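Local structure of beta-galactosidase (3TTY) at residues M144-E150 with I247-N252; F233-R237 with W265-M269; I2-F6 with P140-M144; D38-V44 with Y75-S81; T287-N292 with Q333-H337. The protein hydrolyses terminal beta-galactosidic bonds, releasing galactose, as a TIM-barrel glycoside hydrolase that assembles as a trimer. All coordinates share one frame. Residue numbers count along the deposited sequence, not the author numbering.

Interaction 1: M144-E150 with I247-N252; sequences MWHVSNE and IPVTTN. With GLA (alpha-D-galactopyranose), chain H.
Two adjacent parallel strands of a TIM barrel, 142-146 and 249-253, pair here and run on into the galactose pocket. End to end, 144-150 and 247-252 point within 22° of each other. W145 bridges to V249 (CA-CA 4.6 Å) and H146 to T250 (CA-CA 5.4 Å). Three backbone hydrogen bonds, each 2.9 Å, set this register: W145 N to P248 O, T250 N to W145 O and V147 N to T250 O. Beyond them side chains take over. T251 OG1 donates to V147 O (2.8 Å), and N252, with chi1 near +60° (p), uses both ends of its amide, giving ND2 to N149 OD1 (2.8 Å) and accepting from E150 N at OD1 (2.9 Å). Positive phi at S148 (54/-145) and E150 (30/69) turns the chain there. Among the apolar contacts, W145 CD1 meets I247 CG2 at 3.4 Å and V147 CG2 meets V249 CG1 at 3.5 Å, on the face covered by helix 215-243. M144 (t, p, p) folds its thioether back, CE lying 3.8 Å from P248 CB. An Asn-Glu pair after the fourth strand is the hallmark of clan GH-A, consistent with E150 being the acid/base and E307 the nucleophile. In the bound complex N149 ND2 donates to galactose O2 at 3.1 Å, and E150 OE2 lies 3.2 Å from the sugar's O1.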
# COMPACT_ATOMS: atom_id res chain seq x y z
N MET A 144 38.52 -17.10 13.44
CA MET A 144 37.87 -16.10 12.59
C MET A 144 37.24 -15.01 13.45
O MET A 144 36.66 -15.30 14.49
CB MET A 144 36.81 -16.77 11.72
CG MET A 144 36.08 -15.85 10.75
SD MET A 144 37.10 -15.19 9.39
CE MET A 144 37.72 -16.69 8.64
N TRP A 145 37.38 -13.75 13.03
CA TRP A 145 36.66 -12.63 13.64
C TRP A 145 35.42 -12.32 12.82
O TRP A 145 35.47 -12.26 11.59
CB TRP A 145 37.52 -11.36 13.75
CG TRP A 145 38.57 -11.39 14.82
CD1 TRP A 145 39.91 -11.57 14.64
CD2 TRP A 145 38.38 -11.21 16.24
NE1 TRP A 145 40.56 -11.53 15.85
CE2 TRP A 145 39.65 -11.31 16.84
CE3 TRP A 145 37.27 -10.99 17.04
CZ2 TRP A 145 39.83 -11.19 18.21
CZ3 TRP A 145 37.45 -10.88 18.41
CH2 TRP A 145 38.72 -10.98 18.98
N HIS A 146 34.31 -12.09 13.51
CA HIS A 146 33.01 -11.83 12.90
C HIS A 146 32.62 -10.41 13.32
O HIS A 146 31.99 -10.19 14.37
CB HIS A 146 32.03 -12.92 13.39
CG HIS A 146 30.60 -12.74 12.97
ND1 HIS A 146 29.92 -11.55 13.09
CD2 HIS A 146 29.70 -13.64 12.51
CE1 HIS A 146 28.67 -11.72 12.70
NE2 HIS A 146 28.51 -12.98 12.34
N VAL A 147 33.02 -9.43 12.51
CA VAL A 147 32.81 -8.01 12.82
C VAL A 147 31.35 -7.62 12.71
O VAL A 147 30.72 -7.83 11.66
CB VAL A 147 33.62 -7.09 11.89
CG1 VAL A 147 33.19 -5.63 12.08
CG2 VAL A 147 35.11 -7.28 12.13
N SER A 148 30.81 -7.07 13.80
CA SER A 148 29.43 -6.61 13.79
C SER A 148 28.51 -7.76 13.35
O SER A 148 28.76 -8.92 13.69
CB SER A 148 29.29 -5.40 12.85
OG SER A 148 28.06 -4.72 13.03
N ASN A 149 27.45 -7.43 12.62
CA ASN A 149 26.55 -8.41 12.04
C ASN A 149 25.69 -7.73 10.98
O ASN A 149 25.08 -6.68 11.24
CB ASN A 149 25.65 -9.04 13.10
CG ASN A 149 24.91 -10.26 12.57
OD1 ASN A 149 25.52 -11.27 12.25
ND2 ASN A 149 23.59 -10.16 12.47
N GLU A 150 25.63 -8.33 9.79
CA GLU A 150 24.87 -7.79 8.66
C GLU A 150 24.75 -6.24 8.63
O GLU A 150 23.67 -5.69 8.85
CB GLU A 150 23.47 -8.43 8.58
CG GLU A 150 23.46 -9.93 8.35
CD GLU A 150 22.12 -10.45 7.84
OE1 GLU A 150 21.06 -9.82 8.12
OE2 GLU A 150 22.11 -11.50 7.15
N ILE A 247 44.86 -13.66 12.78
CA ILE A 247 43.49 -14.14 12.77
C ILE A 247 42.72 -13.42 11.69
O ILE A 247 42.66 -12.20 11.69
CB ILE A 247 42.78 -13.95 14.13
CG1 ILE A 247 43.59 -14.62 15.24
CG2 ILE A 247 41.38 -14.54 14.05
CD1 ILE A 247 42.88 -14.67 16.61
N PRO A 248 42.12 -14.17 10.75
CA PRO A 248 41.38 -13.56 9.63
C PRO A 248 40.10 -12.86 10.10
O PRO A 248 39.55 -13.20 11.15
CB PRO A 248 41.02 -14.76 8.74
CG PRO A 248 41.89 -15.87 9.21
CD PRO A 248 42.11 -15.63 10.67
N VAL A 249 39.64 -11.90 9.32
CA VAL A 249 38.51 -11.07 9.72
C VAL A 249 37.48 -11.04 8.62
O VAL A 249 37.83 -10.85 7.44
CB VAL A 249 38.95 -9.62 9.97
CG1 VAL A 249 37.76 -8.79 10.47
CG2 VAL A 249 40.12 -9.57 10.94
N THR A 250 36.22 -11.22 8.98
CA THR A 250 35.13 -11.11 8.02
C THR A 250 33.96 -10.38 8.64
O THR A 250 33.96 -10.04 9.84
CB THR A 250 34.67 -12.50 7.54
OG1 THR A 250 33.77 -12.35 6.44
CG2 THR A 250 33.96 -13.27 8.66
N THR A 251 32.95 -10.11 7.82
CA THR A 251 31.64 -9.72 8.31
C THR A 251 30.63 -10.42 7.41
O THR A 251 30.99 -10.85 6.32
CB THR A 251 31.45 -8.17 8.36
OG1 THR A 251 30.18 -7.88 8.95
CG2 THR A 251 31.52 -7.55 6.94
N ASN A 252 29.40 -10.61 7.87
CA ASN A 252 28.48 -11.46 7.10
C ASN A 252 27.57 -10.69 6.14
O ASN A 252 26.80 -9.81 6.56
CB ASN A 252 27.69 -12.42 8.01
CG ASN A 252 27.00 -11.73 9.18
OD1 ASN A 252 27.34 -10.60 9.53
ND2 ASN A 252 26.05 -12.41 9.79
C1 GLA H . 20.36 -12.97 9.52
C2 GLA H . 21.08 -12.58 10.84
C3 GLA H . 20.93 -13.64 11.95
C4 GLA H . 19.45 -14.00 12.03
C5 GLA H . 18.95 -14.43 10.65
C6 GLA H . 17.49 -14.87 10.78
O1 GLA H . 20.96 -14.05 8.78
O2 GLA H . 22.47 -12.37 10.60
O3 GLA H . 21.35 -13.13 13.23
O4 GLA H . 18.77 -12.82 12.44
O5 GLA H . 19.01 -13.31 9.76
O6 GLA H . 17.10 -15.63 9.63

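Interaction 2: F233-R237 with W265-M269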
# COMPACT_ATOMS: atom_id res chain seq x y z
N PHE A 233 33.35 -1.05 9.34
CA PHE A 233 33.98 -2.37 9.28
C PHE A 233 35.50 -2.30 9.39
O PHE A 233 36.11 -2.98 10.23
CB PHE A 233 33.61 -3.11 7.99
CG PHE A 233 34.43 -4.36 7.77
CD1 PHE A 233 34.18 -5.50 8.51
CD2 PHE A 233 35.46 -4.37 6.85
CE1 PHE A 233 34.94 -6.65 8.33
CE2 PHE A 233 36.23 -5.51 6.65
CZ PHE A 233 35.97 -6.65 7.38
N LYS A 234 36.09 -1.48 8.52
CA LYS A 234 37.54 -1.31 8.46
C LYS A 234 38.10 -0.82 9.78
O LYS A 234 39.17 -1.27 10.21
CB LYS A 234 37.93 -0.33 7.35
CG LYS A 234 37.37 -0.69 5.97
CD LYS A 234 38.14 -0.01 4.82
CE LYS A 234 38.47 1.44 5.12
NZ LYS A 234 39.11 2.13 3.97
N MET A 235 37.39 0.09 10.41
CA MET A 235 37.81 0.60 11.70
C MET A 235 37.96 -0.53 12.72
O MET A 235 38.93 -0.55 13.48
CB MET A 235 36.82 1.66 12.21
CG MET A 235 37.09 2.12 13.63
SD MET A 235 35.68 2.98 14.37
CE MET A 235 34.59 1.61 14.75
N GLU A 236 37.01 -1.47 12.75
CA GLU A 236 37.08 -2.58 13.71
C GLU A 236 38.13 -3.60 13.28
O GLU A 236 38.93 -4.08 14.08
CB GLU A 236 35.71 -3.26 13.90
CG GLU A 236 34.70 -2.43 14.70
CD GLU A 236 33.47 -3.25 15.12
OE1 GLU A 236 33.62 -4.42 15.53
OE2 GLU A 236 32.35 -2.72 15.03
N ARG A 237 38.12 -3.92 11.99
CA ARG A 237 39.09 -4.82 11.41
C ARG A 237 40.50 -4.40 11.84
O ARG A 237 41.27 -5.23 12.30
CB ARG A 237 38.97 -4.82 9.89
CG ARG A 237 40.06 -5.58 9.14
CD ARG A 237 40.15 -5.13 7.69
NE ARG A 237 40.80 -3.84 7.59
CZ ARG A 237 40.84 -3.10 6.48
NH1 ARG A 237 40.26 -3.53 5.37
NH2 ARG A 237 41.47 -1.93 6.49
N TRP A 265 33.25 -3.71 -0.78
CA TRP A 265 33.40 -4.26 0.57
C TRP A 265 34.44 -5.39 0.62
O TRP A 265 35.27 -5.42 1.53
CB TRP A 265 32.06 -4.74 1.12
CG TRP A 265 31.22 -3.64 1.74
CD1 TRP A 265 30.62 -2.61 1.08
CD2 TRP A 265 30.90 -3.49 3.13
NE1 TRP A 265 29.96 -1.80 1.99
CE2 TRP A 265 30.11 -2.32 3.25
CE3 TRP A 265 31.20 -4.21 4.29
CZ2 TRP A 265 29.62 -1.86 4.47
CZ3 TRP A 265 30.72 -3.75 5.52
CH2 TRP A 265 29.94 -2.59 5.60
N ALA A 266 34.39 -6.30 -0.35
CA ALA A 266 35.16 -7.54 -0.28
C ALA A 266 36.67 -7.29 -0.33
O ALA A 266 37.46 -8.07 0.20
CB ALA A 266 34.74 -8.52 -1.39
N LYS A 267 37.06 -6.18 -0.96
CA LYS A 267 38.47 -5.83 -1.05
C LYS A 267 39.04 -5.58 0.34
O LYS A 267 40.24 -5.76 0.57
CB LYS A 267 38.67 -4.61 -1.94
CG LYS A 267 38.24 -4.82 -3.39
CD LYS A 267 38.52 -3.55 -4.22
CE LYS A 267 38.08 -3.70 -5.68
NZ LYS A 267 38.73 -4.87 -6.34
N GLU A 268 38.18 -5.20 1.27
CA GLU A 268 38.60 -4.88 2.63
C GLU A 268 38.50 -6.07 3.58
O GLU A 268 38.87 -5.97 4.75
CB GLU A 268 37.76 -3.71 3.18
CG GLU A 268 37.65 -2.52 2.24
CD GLU A 268 39.00 -1.82 1.96
OE1 GLU A 268 39.95 -1.93 2.78
OE2 GLU A 268 39.09 -1.13 0.92
N MET A 269 37.98 -7.19 3.07
CA MET A 269 37.72 -8.39 3.88
C MET A 269 38.70 -9.52 3.56
O MET A 269 39.04 -9.73 2.40
CB MET A 269 36.29 -8.90 3.62
CG MET A 269 35.20 -7.92 3.99
SD MET A 269 33.66 -8.27 3.13
CE MET A 269 33.05 -9.66 4.09
O HOH W 1 42.30 -0.87 3.98
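A single guanidinium nitrogen, R237 NH1, serves both the main chain and the side chain of one residue: it donates to E268 O at 2.9 Å and to E268 OE1 at 3.1 Å, the second bond being a salt bridge. E268 lies in a type I turn from A266 to M269, closed by M269 N to A266 O (3.0 Å), and its m, m side chain brings OE1 to the same side as its carbonyl oxygen, so that one NH1 meets both. Water 1 widens the link, accepting from R237 NH2 and donating to E268 OE1, both at 2.8 Å. The K234 ammonium stays beyond salt-bridge range, NZ 4.3 Å from E268 OE1, and pairs instead with E231. Beneath this polar rim F233 fills the buried side. Its ring edge faces E268 O, 3.3 Å from CE2, while CZ packs on M269 CG at 3.7 Å and CB on W265 CZ3 at 3.9 Å. M269 SD makes an oblique Met-aromatic contact, 5.5 Å from the F233 ring centroid. F233 and M269 also touch T251, so the contact closes over the outside of strand 249-253. Packing the helix before a strand against the helix after it in this way is typical of the alternating beta-alpha units of a TIM barrel.

Interaction 3: I2-F6 with P140-M144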
# COMPACT_ATOMS: atom_id res chain seq x y z
N ILE A 2 40.78 -21.35 4.65
CA ILE A 2 40.29 -20.19 5.38
C ILE A 2 41.12 -20.05 6.65
O ILE A 2 41.51 -18.95 7.04
CB ILE A 2 38.80 -20.33 5.70
CG1 ILE A 2 37.99 -20.28 4.41
CG2 ILE A 2 38.37 -19.23 6.63
CD1 ILE A 2 36.56 -20.73 4.60
N ASN A 3 41.39 -21.17 7.29
CA ASN A 3 42.30 -21.20 8.43
C ASN A 3 42.97 -22.56 8.55
O ASN A 3 42.31 -23.58 8.76
CB ASN A 3 41.56 -20.84 9.71
CG ASN A 3 42.51 -20.42 10.82
OD1 ASN A 3 43.56 -21.04 11.02
ND2 ASN A 3 42.16 -19.36 11.53
N GLU A 4 44.29 -22.57 8.42
CA GLU A 4 45.05 -23.82 8.38
C GLU A 4 44.88 -24.69 9.62
O GLU A 4 45.14 -25.89 9.58
CB GLU A 4 46.54 -23.53 8.16
CG GLU A 4 46.85 -22.84 6.83
CD GLU A 4 46.53 -23.70 5.61
OE1 GLU A 4 46.73 -24.94 5.67
OE2 GLU A 4 46.08 -23.13 4.58
N LYS A 5 44.45 -24.11 10.73
CA LYS A 5 44.39 -24.90 11.95
C LYS A 5 43.10 -25.72 12.04
O LYS A 5 42.88 -26.46 13.00
CB LYS A 5 44.63 -24.03 13.18
CG LYS A 5 43.63 -22.91 13.38
CD LYS A 5 43.77 -22.27 14.78
CE LYS A 5 45.04 -21.47 14.90
NZ LYS A 5 45.16 -20.87 16.25
N PHE A 6 42.27 -25.62 11.01
CA PHE A 6 40.91 -26.16 11.03
C PHE A 6 40.64 -26.64 9.61
O PHE A 6 39.91 -25.99 8.87
CB PHE A 6 39.95 -25.03 11.44
CG PHE A 6 38.54 -25.46 11.74
CD1 PHE A 6 38.13 -26.78 11.60
CD2 PHE A 6 37.60 -24.52 12.17
CE1 PHE A 6 36.81 -27.15 11.89
CE2 PHE A 6 36.28 -24.87 12.46
CZ PHE A 6 35.88 -26.19 12.32
N PRO A 140 44.04 -19.96 21.31
CA PRO A 140 44.29 -20.89 20.20
C PRO A 140 43.06 -21.28 19.39
O PRO A 140 43.22 -21.69 18.24
CB PRO A 140 44.85 -22.13 20.91
CG PRO A 140 44.26 -22.07 22.29
CD PRO A 140 44.24 -20.61 22.62
N GLN A 141 41.86 -21.17 19.96
CA GLN A 141 40.66 -21.69 19.33
C GLN A 141 40.01 -20.73 18.33
O GLN A 141 39.26 -21.16 17.44
CB GLN A 141 39.62 -22.09 20.38
CG GLN A 141 39.98 -23.31 21.17
CD GLN A 141 40.22 -24.51 20.28
OE1 GLN A 141 41.37 -24.89 20.04
NE2 GLN A 141 39.14 -25.11 19.78
N ILE A 142 40.31 -19.45 18.47
CA ILE A 142 39.70 -18.43 17.61
C ILE A 142 40.25 -18.50 16.19
O ILE A 142 41.42 -18.21 15.96
CB ILE A 142 39.93 -17.02 18.17
CG1 ILE A 142 39.40 -16.94 19.60
CG2 ILE A 142 39.27 -15.99 17.28
CD1 ILE A 142 39.64 -15.60 20.27
N VAL A 143 39.39 -18.85 15.25
CA VAL A 143 39.83 -19.09 13.88
C VAL A 143 39.37 -18.00 12.94
O VAL A 143 39.75 -17.97 11.76
CB VAL A 143 39.28 -20.44 13.38
CG1 VAL A 143 40.02 -21.62 14.03
CG2 VAL A 143 37.78 -20.53 13.64
N MET A 144 38.52 -17.10 13.44
CA MET A 144 37.87 -16.10 12.59
C MET A 144 37.24 -15.01 13.45
O MET A 144 36.66 -15.30 14.49
CB MET A 144 36.81 -16.77 11.72
CG MET A 144 36.08 -15.85 10.75
SD MET A 144 37.10 -15.19 9.39
CE MET A 144 37.72 -16.69 8.64
O HOH W 2 43.75 -18.00 17.57
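I2 lays its CG2 against the terminal methyl of M144, 3.3 Å from CE, the tightest apolar touch between the N-terminal loop and the start of strand 142-146. V143 has the most surface covered: its CG1 lies 3.9 Å from K5 CD and 4.2 Å from F6 CD2. Between these apolar contacts N3 uses both ends of its amide. ND2 donates to V143 O at 2.8 Å, while OD1 accepts from K5 N at 3.2 Å, forming an Asx turn. The backbone closes a type I turn over the same residues, with F6 N bonded to N3 O at 3.0 Å, so one side chain both takes part in shaping the loop and links it to the strand. N3 supplies a donor to V143 O where the parallel register would bring P248 N, which as a proline nitrogen has no proton to give. Farther out, exposed K5 stretches across to donate from NZ to P140 O at 2.9 Å; water 2 joins the same NZ weakly (3.5 Å) to I142 O (2.8 Å). The loop thus crosses the N-terminal end of the TIM barrel, opposite the sugar-binding rim. F6 stacks on W10 of strand 10-14, which also touches I2, N3, V143 and M144; I2 reaches strand 339-344, and strand 75-79 flanks V143 through Y75.

Interaction 4: D38-V44 with Y75-S81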
# COMPACT_ATOMS: atom_id res chain seq x y z
N ASP A 38 31.58 -28.48 14.98
CA ASP A 38 32.93 -28.15 15.45
C ASP A 38 33.29 -26.65 15.39
O ASP A 38 34.44 -26.27 15.65
CB ASP A 38 33.99 -29.02 14.73
CG ASP A 38 33.83 -29.01 13.21
OD1 ASP A 38 33.13 -28.12 12.68
OD2 ASP A 38 34.43 -29.88 12.55
N VAL A 39 32.31 -25.82 15.05
CA VAL A 39 32.52 -24.37 15.09
C VAL A 39 31.34 -23.63 15.71
O VAL A 39 30.18 -23.94 15.45
CB VAL A 39 32.87 -23.79 13.70
CG1 VAL A 39 31.70 -23.90 12.75
CG2 VAL A 39 33.35 -22.36 13.83
N ALA A 40 31.64 -22.65 16.56
CA ALA A 40 30.61 -21.85 17.19
C ALA A 40 30.89 -20.38 16.90
O ALA A 40 32.03 -19.92 17.02
CB ALA A 40 30.56 -22.10 18.71
N THR A 41 29.85 -19.65 16.50
CA THR A 41 29.93 -18.21 16.27
C THR A 41 29.28 -17.55 17.47
O THR A 41 28.06 -17.55 17.60
CB THR A 41 29.17 -17.80 14.99
OG1 THR A 41 29.75 -18.44 13.84
CG2 THR A 41 29.19 -16.28 14.80
N VAL A 42 30.09 -16.99 18.36
CA VAL A 42 29.57 -16.54 19.65
C VAL A 42 29.73 -15.04 19.82
O VAL A 42 30.47 -14.39 19.07
CB VAL A 42 30.28 -17.25 20.80
CG1 VAL A 42 30.20 -18.76 20.60
CG2 VAL A 42 31.73 -16.79 20.87
N ASN A 43 29.02 -14.49 20.81
CA ASN A 43 29.10 -13.07 21.16
C ASN A 43 28.64 -12.10 20.07
O ASN A 43 29.15 -10.97 19.99
CB ASN A 43 30.53 -12.72 21.57
CG ASN A 43 30.61 -11.40 22.32
OD1 ASN A 43 29.86 -11.16 23.28
ND2 ASN A 43 31.51 -10.52 21.87
N VAL A 44 27.69 -12.51 19.23
CA VAL A 44 27.22 -11.62 18.17
C VAL A 44 26.37 -10.49 18.75
O VAL A 44 26.42 -9.35 18.26
CB VAL A 44 26.40 -12.35 17.10
CG1 VAL A 44 25.97 -11.39 15.99
CG2 VAL A 44 27.19 -13.50 16.51
N TYR A 75 35.90 -24.96 17.64
CA TYR A 75 36.56 -23.72 17.22
C TYR A 75 35.63 -22.52 17.26
O TYR A 75 34.41 -22.67 17.17
CB TYR A 75 37.15 -23.89 15.82
CG TYR A 75 38.33 -24.85 15.80
CD1 TYR A 75 39.56 -24.47 16.33
CD2 TYR A 75 38.21 -26.12 15.24
CE1 TYR A 75 40.65 -25.34 16.31
CE2 TYR A 75 39.29 -27.00 15.21
CZ TYR A 75 40.51 -26.61 15.75
OH TYR A 75 41.58 -27.47 15.73
N LEU A 76 36.22 -21.33 17.39
CA LEU A 76 35.45 -20.12 17.64
C LEU A 76 35.50 -19.11 16.50
O LEU A 76 36.58 -18.68 16.06
CB LEU A 76 35.91 -19.48 18.94
CG LEU A 76 35.85 -20.46 20.11
CD1 LEU A 76 36.62 -19.96 21.32
CD2 LEU A 76 34.41 -20.76 20.46
N CYS A 77 34.32 -18.78 15.99
CA CYS A 77 34.15 -17.61 15.16
C CYS A 77 33.65 -16.50 16.09
O CYS A 77 32.47 -16.44 16.43
CB CYS A 77 33.14 -17.90 14.05
SG CYS A 77 32.93 -16.52 12.92
N LEU A 78 34.57 -15.65 16.55
CA LEU A 78 34.25 -14.69 17.60
C LEU A 78 33.77 -13.36 17.04
O LEU A 78 34.48 -12.70 16.29
CB LEU A 78 35.45 -14.48 18.54
CG LEU A 78 35.24 -13.52 19.72
CD1 LEU A 78 34.08 -13.97 20.63
CD2 LEU A 78 36.50 -13.35 20.54
N ALA A 79 32.55 -12.97 17.41
CA ALA A 79 31.98 -11.71 16.94
C ALA A 79 32.34 -10.55 17.87
O ALA A 79 32.58 -10.74 19.06
CB ALA A 79 30.46 -11.84 16.78
N THR A 80 32.40 -9.34 17.32
CA THR A 80 32.69 -8.15 18.11
C THR A 80 31.48 -7.60 18.87
O THR A 80 31.64 -6.70 19.70
CB THR A 80 33.22 -7.03 17.21
OG1 THR A 80 32.24 -6.74 16.20
CG2 THR A 80 34.51 -7.46 16.54
N SER A 81 30.29 -8.11 18.57
CA SER A 81 29.07 -7.71 19.27
C SER A 81 28.58 -6.31 18.91
O SER A 81 27.72 -5.77 19.60
CB SER A 81 29.26 -7.78 20.79
OG SER A 81 28.47 -8.81 21.37
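C77, N43 and Y75 lose the most surface in this pairing of strands 39-42 and 75-79, whose axes approach to 4.6 Å and run parallel within 19°. C77 sits opposite T41 (CA-CA 4.4 Å) in the middle of the register. Its N donates to A40 O at 2.8 Å, its O accepts from V42 N at 3.1 Å, and its CB lies 3.4 Å from T41 OG1. Y75 starts the pairing: its N donates to D38 O and its O accepts from A40 N, both at 2.8 Å, while its ring meets that of F6 beyond the strand. Y75 and C77 share a face with V39 and T41, turned to the barrel interior, where H146 touches T41 and C77. A40, V42, L76 and L78 point outward, V42 CG2 meeting L78 CD1 at 3.7 Å, and helix 60-71 covers A40 and L76. N43 ends the regular pairing. With left-handed backbone angles (64/30), it directs ND2 to A79 O at 3.0 Å, packs CB on L78 CD1 at 3.9 Å and receives S81 OG at its own O at 2.7 Å. Past it, V44 CG2 rests on A79 CB at 3.7 Å, and its side chain comes within about 6 Å of the bound galactose. Two parallel strands joined through a covering helix form the beta-alpha-beta unit from which TIM barrels are built, with the loops after the strands leading to the active site.

Interaction 5: T287-N292 with Q333-H337; sequences TAMAHN and QAVAH
Helix 284-296 packs beside the end of helix 326-336, the two following the sixth and seventh strands of the TIM barrel. The segments run in the same general direction, with CA atoms nearest at A288-Q333 (7.0 Å) and N292-H337 (5.5 Å). All of 287-292 is helical; H337, at -105/8, leaves helical angles while its N still reaches A334 O at 2.9 Å. T287, with chi1 between wells at 121°, makes a weak hydrogen bond from OG1 to Q333 OE1 (3.1 Å). One residue on, A288 puts its CB 3.5 Å from H337 NE2 and 3.7 Å from Q333 NE2, and its carbonyl oxygen over one face of the H337 imidazole; both of these nitrogens are hydrogen-bonded to E618. H291 and H337 have the most surface covered. In the m rotamer with chi2 -62°, H291 lays its ring flat over A334, whose CA stands 3.6 Å from the ring centroid and 7° off the normal, a CH-pi contact. H291 CB meets H337 CB at 3.5 Å, and water 3 connects H291 NE2 (2.8 Å) with Q333 OE1 (2.6 Å). N292 closes the segment, its N 4.1 Å from H337 CB and its amide bonded to T441, M443 and Y431. The helix pair thus lies between the barrel, where H291 meets W274, and the later domains: helix 423-435 touches A288 and H337, and strands 617-624 and 627-634 cover the 333-337 side.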
# COMPACT_ATOMS: atom_id res chain seq x y z
N THR A 287 19.54 -19.04 -6.07
CA THR A 287 20.43 -19.16 -4.92
C THR A 287 21.83 -19.63 -5.36
O THR A 287 22.83 -19.24 -4.76
CB THR A 287 19.82 -19.92 -3.68
OG1 THR A 287 20.62 -21.07 -3.33
CG2 THR A 287 18.40 -20.32 -3.91
N ALA A 288 21.90 -20.40 -6.43
CA ALA A 288 23.20 -20.75 -7.01
C ALA A 288 23.93 -19.48 -7.52
O ALA A 288 25.14 -19.30 -7.30
CB ALA A 288 23.04 -21.76 -8.14
N MET A 289 23.19 -18.62 -8.20
CA MET A 289 23.75 -17.36 -8.68
C MET A 289 24.27 -16.50 -7.51
O MET A 289 25.30 -15.82 -7.64
CB MET A 289 22.73 -16.59 -9.52
CG MET A 289 23.34 -15.42 -10.31
SD MET A 289 22.15 -14.48 -11.27
CE MET A 289 20.97 -14.01 -10.00
N ALA A 290 23.58 -16.54 -6.37
CA ALA A 290 24.03 -15.80 -5.19
C ALA A 290 25.33 -16.35 -4.55
O ALA A 290 26.23 -15.58 -4.22
CB ALA A 290 22.90 -15.69 -4.14
N HIS A 291 25.42 -17.67 -4.39
CA HIS A 291 26.66 -18.26 -3.89
C HIS A 291 27.76 -17.88 -4.87
O HIS A 291 28.87 -17.51 -4.48
CB HIS A 291 26.58 -19.79 -3.85
CG HIS A 291 25.61 -20.35 -2.85
ND1 HIS A 291 25.72 -20.13 -1.49
CD2 HIS A 291 24.54 -21.17 -3.01
CE1 HIS A 291 24.75 -20.77 -0.86
NE2 HIS A 291 24.02 -21.40 -1.77
N ASN A 292 27.43 -18.01 -6.16
CA ASN A 292 28.37 -17.70 -7.23
C ASN A 292 28.91 -16.28 -7.08
O ASN A 292 30.12 -16.06 -7.09
CB ASN A 292 27.68 -17.86 -8.58
CG ASN A 292 28.66 -18.10 -9.71
OD1 ASN A 292 29.69 -17.41 -9.83
ND2 ASN A 292 28.35 -19.07 -10.56
N GLN A 333 24.98 -27.36 -2.17
CA GLN A 333 24.88 -26.39 -3.24
C GLN A 333 25.83 -25.22 -2.95
O GLN A 333 26.51 -24.74 -3.85
CB GLN A 333 23.44 -25.89 -3.45
CG GLN A 333 23.26 -25.15 -4.78
CD GLN A 333 21.91 -24.48 -4.90
OE1 GLN A 333 21.36 -24.00 -3.90
NE2 GLN A 333 21.37 -24.44 -6.12
N ALA A 334 25.87 -24.77 -1.70
CA ALA A 334 26.80 -23.73 -1.31
C ALA A 334 28.24 -24.17 -1.55
O ALA A 334 29.03 -23.46 -2.18
CB ALA A 334 26.59 -23.34 0.13
N VAL A 335 28.57 -25.36 -1.07
CA VAL A 335 29.93 -25.87 -1.22
C VAL A 335 30.32 -25.93 -2.70
O VAL A 335 31.43 -25.56 -3.08
CB VAL A 335 30.09 -27.26 -0.57
CG1 VAL A 335 31.52 -27.78 -0.79
CG2 VAL A 335 29.73 -27.20 0.91
N ALA A 336 29.38 -26.41 -3.51
CA ALA A 336 29.56 -26.53 -4.96
C ALA A 336 29.97 -25.20 -5.60
O ALA A 336 30.63 -25.18 -6.64
CB ALA A 336 28.27 -27.04 -5.59
N HIS A 337 29.56 -24.09 -4.99
CA HIS A 337 29.83 -22.79 -5.57
C HIS A 337 30.94 -22.01 -4.90
O HIS A 337 31.19 -20.86 -5.25
CB HIS A 337 28.55 -21.97 -5.71
CG HIS A 337 27.59 -22.56 -6.69
ND1 HIS A 337 27.78 -22.48 -8.06
CD2 HIS A 337 26.46 -23.27 -6.51
CE1 HIS A 337 26.79 -23.11 -8.67
NE2 HIS A 337 25.97 -23.59 -7.75
O HOH W 3 22.23 -23.49 -1.51

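How the interactions relate
Interactions 1, 3 and 4 belong to one parallel barrel sheet. Interaction 4 joins its second and third strands and interaction 1 its fourth and fifth; strand 142-146 lies against 75-79 and also holds interaction 3, which shares M144 with interaction 1. Their centres are 9 to 13 Å apart. Interaction 3 marks the N-terminal end of the barrel, whereas interactions 1 and 4 run toward the galactose. Interaction 2, centred 9 Å from interaction 1, packs helices outside strand 249-253, and their segments alternate along the chain. Interaction 5 comes last, 20 to 23 Å from the others, and lies where the barrel helices meet the later domains.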